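Local structure of phosphoserine aminotransferase (Bacillus alcalophilus, 1W23) at residues Ala124-Asp132 with Gly287-Ser295. The protein catalyses the reversible, pyridoxal 5'-phosphate-dependent conversion of 3-phosphohydroxypyruvate to phosphoserine, the second step of serine biosynthesis from 3-phosphoglycerate. Numbering follows the deposited sequence.
Sequences ANSYQSIPD and GHAEKGSRS
His288 reaches over to the loop at Ser126 and Tyr127 and meets its backbone with the ring edge. NE2 of His288 donates to Ser126 O at 2.7 Å. This oxygen lies in the ring plane, and the ring nitrogen sits nearly in line with the carbonyl, although the hydrogen bond is bent at the proton (136°). Tyr127 O is a second, weak acceptor for the same NE2. With CG anti to the backbone N (chi1 178°), the ring is carried beside the carbonyl carbon and toward the 124-132 loop.

Gln128 crosses His288 at about a right angle. Its CG lies over one ring face in a CH-pi contact, 4.1 Å from the His288 ring centroid. The extended side chain then runs on to its amide, whose plane is turned 50° from the ring. NE2 of Gln128 donates back to Asn125 O at 2.9 Å. A water lies within hydrogen-bonding distance of both Gln128 OE1 and His288 O and bridges them.

Further along, Glu290 N donates to Gln128 O at 2.9 Å. The aliphatic part of Glu290 lies beside Gln128 CB, and its OE1 comes within 3.4 Å of Ser129 CB. Ser293 points its hydroxyl at the other backbone. Ile130 N donates to Ser293 OG at 3.0 Å in a nearly straight bond.

Tyr154 meets the rings of both Tyr127 and His288, and Tyr127 OH bonds to Glu104. This loop-to-loop packing joins the 287-295 loop to the one after strand 115-121, outermost within this chain in the seven-stranded sheet of the fold-type I aminotransferases, to which class V belongs.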
loop_
_atom_site.group_PDB
_atom_site.type_symbol
_atom_site.label_atom_id
_atom_site.label_comp_id
_atom_site.label_asym_id
_atom_site.label_seq_id
_atom_site.Cartn_x
_atom_site.Cartn_y
_atom_site.Cartn_z
ATOM N N ALA A 124 -17.981 24.466 -15.968
ATOM C CA ALA A 124 -19.259 25.091 -16.195
ATOM C C ALA A 124 -20.080 24.319 -17.209
ATOM O O ALA A 124 -21.303 24.372 -17.146
ATOM C CB ALA A 124 -19.111 26.550 -16.622
ATOM N N ASN A 125 -19.412 23.610 -18.103
ATOM C CA ASN A 125 -20.072 22.794 -19.105
ATOM C C ASN A 125 -20.007 21.317 -18.776
ATOM O O ASN A 125 -20.144 20.473 -19.663
ATOM C CB ASN A 125 -19.347 23.062 -20.430
ATOM C CG ASN A 125 -20.269 22.886 -21.587
ATOM O OD1 ASN A 125 -19.795 22.278 -22.567
ATOM N ND2 ASN A 125 -21.452 23.431 -21.406
ATOM N N SER A 126 -19.886 20.994 -17.503
ATOM C CA SER A 126 -19.904 19.628 -17.034
ATOM C C SER A 126 -18.793 18.803 -17.635
ATOM O O SER A 126 -18.969 17.602 -17.871
ATOM C CB SER A 126 -21.283 18.921 -17.244
ATOM O OG SER A 126 -22.284 19.710 -16.541
ATOM N N TYR A 127 -17.649 19.410 -17.856
ATOM C CA TYR A 127 -16.444 18.634 -18.182
ATOM C C TYR A 127 -16.637 17.735 -19.413
ATOM O O TYR A 127 -16.301 16.552 -19.403
ATOM C CB TYR A 127 -15.982 17.857 -16.961
ATOM C CG TYR A 127 -15.516 18.687 -15.776
ATOM C CD1 TYR A 127 -16.051 18.505 -14.499
ATOM C CD2 TYR A 127 -14.500 19.630 -15.912
ATOM C CE1 TYR A 127 -15.629 19.231 -13.403
ATOM C CE2 TYR A 127 -14.027 20.344 -14.807
ATOM C CZ TYR A 127 -14.602 20.145 -13.549
ATOM O OH TYR A 127 -14.097 20.880 -12.508
ATOM N N GLN A 128 -17.165 18.335 -20.484
ATOM C CA GLN A 128 -17.340 17.593 -21.740
ATOM C C GLN A 128 -16.110 17.627 -22.606
ATOM O O GLN A 128 -16.057 16.927 -23.630
ATOM C CB GLN A 128 -18.515 18.153 -22.542
ATOM C CG GLN A 128 -19.844 17.972 -21.855
ATOM C CD GLN A 128 -20.985 18.649 -22.599
ATOM O OE1 GLN A 128 -21.252 18.308 -23.745
ATOM N NE2 GLN A 128 -21.696 19.528 -21.955
ATOM N N SER A 129 -15.100 18.432 -22.303
ATOM C CA SER A 129 -13.934 18.628 -23.167
ATOM C C SER A 129 -12.708 19.050 -22.371
ATOM O O SER A 129 -12.759 19.479 -21.231
ATOM C CB SER A 129 -14.235 19.698 -24.217
ATOM O OG SER A 129 -14.359 20.986 -23.672
ATOM N N ILE A 130 -11.576 18.957 -23.075
ATOM C CA ILE A 130 -10.326 19.551 -22.584
ATOM C C ILE A 130 -10.238 20.968 -23.073
ATOM O O ILE A 130 -10.471 21.203 -24.285
ATOM C CB ILE A 130 -9.145 18.723 -23.103
ATOM C CG1 ILE A 130 -9.283 17.202 -22.820
ATOM C CG2 ILE A 130 -7.804 19.268 -22.609
ATOM C CD1 ILE A 130 -9.497 16.850 -21.362
ATOM N N PRO A 131 -9.934 21.972 -22.248
ATOM C CA PRO A 131 -9.807 23.366 -22.758
ATOM C C PRO A 131 -8.641 23.477 -23.691
ATOM O O PRO A 131 -7.614 22.799 -23.625
ATOM C CB PRO A 131 -9.579 24.177 -21.483
ATOM C CG PRO A 131 -9.076 23.211 -20.499
ATOM C CD PRO A 131 -9.678 21.878 -20.807
ATOM N N ASP A 132 -8.769 24.415 -24.656
ATOM C CA ASP A 132 -7.729 24.808 -25.546
ATOM C C ASP A 132 -6.577 25.380 -24.720
ATOM O O ASP A 132 -6.789 26.176 -23.817
ATOM C CB ASP A 132 -8.298 25.896 -26.458
ATOM C CG ASP A 132 -9.337 25.516 -27.469
ATOM O OD1 ASP A 132 -9.948 26.453 -28.055
ATOM O OD2 ASP A 132 -9.507 24.313 -27.732
ATOM N N GLY A 287 -22.968 9.876 -25.941
ATOM C CA GLY A 287 -21.724 10.014 -25.175
ATOM C C GLY A 287 -21.701 11.337 -24.437
ATOM O O GLY A 287 -22.165 12.380 -24.941
ATOM N N HIS A 288 -21.075 11.335 -23.270
ATOM C CA HIS A 288 -20.872 12.572 -22.502
ATOM C C HIS A 288 -19.845 13.499 -23.149
ATOM O O HIS A 288 -20.014 14.720 -23.182
ATOM C CB HIS A 288 -20.466 12.228 -21.056
ATOM C CG HIS A 288 -20.199 13.469 -20.263
ATOM N ND1 HIS A 288 -21.206 14.254 -19.797
ATOM C CD2 HIS A 288 -19.042 14.107 -19.895
ATOM C CE1 HIS A 288 -20.715 15.330 -19.155
ATOM N NE2 HIS A 288 -19.422 15.278 -19.232
ATOM N N ALA A 289 -18.739 12.909 -23.586
ATOM C CA ALA A 289 -17.612 13.702 -24.099
ATOM C C ALA A 289 -17.858 14.273 -25.490
ATOM O O ALA A 289 -18.443 13.639 -26.354
ATOM C CB ALA A 289 -16.382 12.852 -24.189
ATOM N N GLU A 290 -17.366 15.500 -25.722
ATOM C CA GLU A 290 -17.239 16.007 -27.055
ATOM C C GLU A 290 -16.319 15.083 -27.848
ATOM O O GLU A 290 -15.341 14.528 -27.297
ATOM C CB GLU A 290 -16.642 17.405 -27.051
ATOM C CG GLU A 290 -17.569 18.480 -26.522
ATOM C CD GLU A 290 -17.009 19.861 -26.714
ATOM O OE1 GLU A 290 -15.857 20.019 -27.221
ATOM O OE2 GLU A 290 -17.706 20.846 -26.319
ATOM N N LYS A 291 -16.595 14.896 -29.146
ATOM C CA LYS A 291 -15.825 13.912 -29.905
ATOM C C LYS A 291 -14.324 14.171 -29.869
ATOM O O LYS A 291 -13.529 13.190 -29.754
ATOM C CB LYS A 291 -16.330 13.880 -31.366
ATOM C CG LYS A 291 -17.639 13.035 -31.482
ATOM C CD LYS A 291 -18.035 12.949 -32.943
ATOM C CE LYS A 291 -19.402 12.236 -32.996
ATOM N NZ LYS A 291 -19.806 12.014 -34.420
ATOM N N GLY A 292 -13.887 15.436 -29.907
ATOM C CA GLY A 292 -12.474 15.745 -29.941
ATOM C C GLY A 292 -11.734 15.465 -28.656
ATOM O O GLY A 292 -10.480 15.536 -28.630
ATOM N N SER A 293 -12.458 15.185 -27.569
ATOM C CA SER A 293 -11.892 14.924 -26.243
ATOM C C SER A 293 -12.172 13.530 -25.765
ATOM O O SER A 293 -11.914 13.222 -24.608
ATOM C CB SER A 293 -12.456 15.941 -25.244
ATOM O OG SER A 293 -11.979 17.268 -25.558
ATOM N N ARG A 294 -12.740 12.649 -26.587
ATOM C CA ARG A 294 -13.128 11.295 -26.162
ATOM C C ARG A 294 -11.963 10.500 -25.620
ATOM O O ARG A 294 -10.948 10.356 -26.289
ATOM C CB ARG A 294 -13.716 10.534 -27.334
ATOM C CG ARG A 294 -15.193 10.834 -27.560
ATOM C CD ARG A 294 -15.720 10.259 -28.862
ATOM N NE ARG A 294 -17.195 10.288 -28.839
ATOM C CZ ARG A 294 -17.964 9.753 -29.802
ATOM N NH1 ARG A 294 -17.427 9.277 -30.939
ATOM N NH2 ARG A 294 -19.290 9.765 -29.603
ATOM N N SER A 295 -12.128 9.943 -24.423
ATOM C CA SER A 295 -11.135 9.090 -23.821
ATOM C C SER A 295 -11.097 7.728 -24.511
ATOM O O SER A 295 -12.106 7.130 -24.873
ATOM C CB SER A 295 -11.504 8.891 -22.345
ATOM O OG SER A 295 -10.644 7.924 -21.715
HETATM O O HOH W 1 -20.627 16.399 -25.408
#